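Local coordinates for protein transcriptional repressor of the blcABC operon (Agrobacterium tumefaciens, PDB 3MQ0) that represses transcription of the blcABC operon, probably by binding DNA through a helix-turn-helix domain, and is regulated through its oligomerization, at residues Leu116-Thr122 and Gly135-Gln141. Sequence-based numbering, arbitrary orientation.
Sequences LDPYTVT and GCRNSAQ
Val121 and Arg137 form a hydrogen-bonded pair at the open end of an antiparallel beta hairpin in the GAF-fold domain, where strands 120-127 and 130-137 neighbour each other in the central sheet. Val121 N donates to Arg137 O (2.9 Å), and Arg137 N returns a shorter bond to Val121 O (2.7 Å), both nearly straight. Beyond this pair Arg137 uses its length. Its chain leaves with CG anti to the backbone N (chi1 -172°) and bends at chi3 (82°), which brings the guanidinium back over the incoming loop. There NH2 donates to Tyr119 O at 2.9 Å, the acceptor tilted out of the guanidinium plane, and also lies 2.8 Å from Leu116 O at the group's edge. Leu116 O already accepts from Tyr119 N, closing the type I turn 116-119, and the bond to Tyr119 O, the last carbonyl of that turn, ties it to strand 130-137. Val121 CG2 lies over one guanidinium face, a branched, greasy partner that suits a strand packed against Phe106 and Leu110 of helix 102-110. A water 2.7 Å from Asp117 OD1 accepts a weak bond from Arg137 NE, a possible solvent bridge between opposite charges.

On the sheet face of Thr122 and Cys136, Thr122 CG2 meets the sulfur, and Phe147 touches both residues. Where strand 130-137 has ended, Ser139 OG meets Thr120 OG1, on the first residue of the partner strand, in a 3.0 Å hydrogen bond that either hydroxyl could donate. Ser139 suits this spot because its short side chain also forms an ST turn: OG accepts from Gln141 N at 3.1 Å.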
loop_
_atom_site.group_PDB
_atom_site.type_symbol
_atom_site.label_atom_id
_atom_site.label_comp_id
_atom_site.label_asym_id
_atom_site.label_seq_id
_atom_site.Cartn_x
_atom_site.Cartn_y
_atom_site.Cartn_z
ATOM N N LEU B 116 16.122 18.760 -21.290
ATOM C CA LEU B 116 14.969 19.639 -21.156
ATOM C C LEU B 116 15.332 21.064 -20.706
ATOM O O LEU B 116 14.444 21.896 -20.495
ATOM C CB LEU B 116 13.979 19.037 -20.162
ATOM C CG LEU B 116 13.434 17.651 -20.515
ATOM C CD1 LEU B 116 12.564 17.154 -19.384
ATOM C CD2 LEU B 116 12.668 17.682 -21.837
ATOM N N ASP B 117 16.622 21.337 -20.551
ATOM C CA ASP B 117 17.078 22.659 -20.117
ATOM C C ASP B 117 16.501 23.820 -20.926
ATOM O O ASP B 117 16.235 24.885 -20.365
ATOM C CB ASP B 117 18.613 22.753 -20.135
ATOM C CG ASP B 117 19.271 22.066 -18.938
ATOM O OD1 ASP B 117 18.556 21.459 -18.111
ATOM O OD2 ASP B 117 20.519 22.131 -18.838
ATOM N N PRO B 118 16.316 23.632 -22.244
ATOM C CA PRO B 118 15.837 24.746 -23.072
ATOM C C PRO B 118 14.365 25.088 -22.841
ATOM O O PRO B 118 13.919 26.130 -23.319
ATOM C CB PRO B 118 16.005 24.223 -24.503
ATOM C CG PRO B 118 16.939 23.051 -24.403
ATOM C CD PRO B 118 16.685 22.459 -23.058
ATOM N N TYR B 119 13.621 24.239 -22.134
ATOM C CA TYR B 119 12.172 24.440 -22.041
ATOM C C TYR B 119 11.661 24.768 -20.653
ATOM O O TYR B 119 12.214 24.325 -19.640
ATOM C CB TYR B 119 11.419 23.210 -22.561
ATOM C CG TYR B 119 12.017 22.678 -23.832
ATOM C CD1 TYR B 119 11.858 23.351 -25.024
ATOM C CD2 TYR B 119 12.764 21.508 -23.833
ATOM C CE1 TYR B 119 12.416 22.875 -26.188
ATOM C CE2 TYR B 119 13.333 21.031 -24.990
ATOM C CZ TYR B 119 13.151 21.714 -26.163
ATOM O OH TYR B 119 13.721 21.247 -27.326
ATOM N N THR B 120 10.563 25.512 -20.624
ATOM C CA THR B 120 9.825 25.715 -19.388
ATOM C C THR B 120 9.043 24.439 -19.107
ATOM O O THR B 120 8.368 23.921 -19.985
ATOM C CB THR B 120 8.863 26.893 -19.515
ATOM O OG1 THR B 120 9.621 28.103 -19.666
ATOM C CG2 THR B 120 7.967 26.990 -18.287
ATOM N N VAL B 121 9.134 23.931 -17.881
ATOM C CA VAL B 121 8.476 22.670 -17.545
ATOM C C VAL B 121 7.509 22.897 -16.404
ATOM O O VAL B 121 7.871 23.531 -15.405
ATOM C CB VAL B 121 9.501 21.621 -17.075
ATOM C CG1 VAL B 121 8.838 20.242 -16.961
ATOM C CG2 VAL B 121 10.683 21.582 -18.022
ATOM N N THR B 122 6.284 22.396 -16.546
ATOM C CA THR B 122 5.271 22.582 -15.510
ATOM C C THR B 122 4.801 21.241 -14.989
ATOM O O THR B 122 4.910 20.226 -15.669
ATOM C CB THR B 122 4.045 23.347 -16.053
ATOM O OG1 THR B 122 3.565 22.677 -17.224
ATOM C CG2 THR B 122 4.432 24.754 -16.437
ATOM N N GLY B 135 4.075 22.892 -9.708
ATOM C CA GLY B 135 5.512 23.028 -9.904
ATOM C C GLY B 135 5.813 23.689 -11.230
ATOM O O GLY B 135 5.030 23.579 -12.171
ATOM N N CYS B 136 6.930 24.411 -11.297
ATOM C CA CYS B 136 7.306 25.076 -12.536
ATOM C C CYS B 136 8.800 25.340 -12.567
ATOM O O CYS B 136 9.336 25.979 -11.658
ATOM C CB CYS B 136 6.542 26.395 -12.705
ATOM S SG CYS B 136 6.933 27.296 -14.255
ATOM N N ARG B 137 9.474 24.850 -13.608
ATOM C CA ARG B 137 10.886 25.165 -13.810
ATOM C C ARG B 137 11.024 26.044 -15.052
ATOM O O ARG B 137 10.768 25.601 -16.168
ATOM C CB ARG B 137 11.752 23.900 -13.905
ATOM C CG ARG B 137 13.263 24.214 -13.909
ATOM C CD ARG B 137 14.147 23.014 -14.241
ATOM N NE ARG B 137 14.296 22.701 -15.672
ATOM C CZ ARG B 137 14.021 23.521 -16.685
ATOM N NH1 ARG B 137 13.584 24.753 -16.473
ATOM N NH2 ARG B 137 14.189 23.096 -17.926
ATOM N N ASN B 138 11.388 27.312 -14.844
ATOM C CA ASN B 138 11.425 28.297 -15.924
ATOM C C ASN B 138 12.603 28.130 -16.864
ATOM O O ASN B 138 13.585 27.483 -16.520
ATOM C CB ASN B 138 11.417 29.713 -15.355
ATOM C CG ASN B 138 10.066 30.092 -14.810
ATOM O OD1 ASN B 138 9.900 30.278 -13.606
ATOM N ND2 ASN B 138 9.079 30.184 -15.694
ATOM N N SER B 139 12.504 28.735 -18.045
ATOM C CA SER B 139 13.570 28.677 -19.049
ATOM C C SER B 139 13.661 29.974 -19.829
ATOM O O SER B 139 13.013 30.967 -19.481
ATOM C CB SER B 139 13.308 27.554 -20.045
ATOM O OG SER B 139 12.309 27.952 -20.969
ATOM N N ALA B 140 14.474 29.953 -20.891
ATOM C CA ALA B 140 14.673 31.109 -21.765
ATOM C C ALA B 140 13.578 31.268 -22.824
ATOM O O ALA B 140 13.568 32.247 -23.575
ATOM C CB ALA B 140 16.048 31.037 -22.438
ATOM N N GLN B 141 12.668 30.309 -22.891
ATOM C CA GLN B 141 11.547 30.417 -23.811
ATOM C C GLN B 141 10.745 31.682 -23.478
ATOM O O GLN B 141 10.338 31.881 -22.333
ATOM C CB GLN B 141 10.663 29.172 -23.701
ATOM C CG GLN B 141 10.065 28.702 -25.015
ATOM C CD GLN B 141 11.075 28.053 -25.946
ATOM O OE1 GLN B 141 11.983 27.340 -25.514
ATOM N NE2 GLN B 141 10.912 28.291 -27.239
HETATM O O HOH W 1 16.200 20.421 -17.392
HETATM O O HOH W 2 16.265 28.046 -21.078
#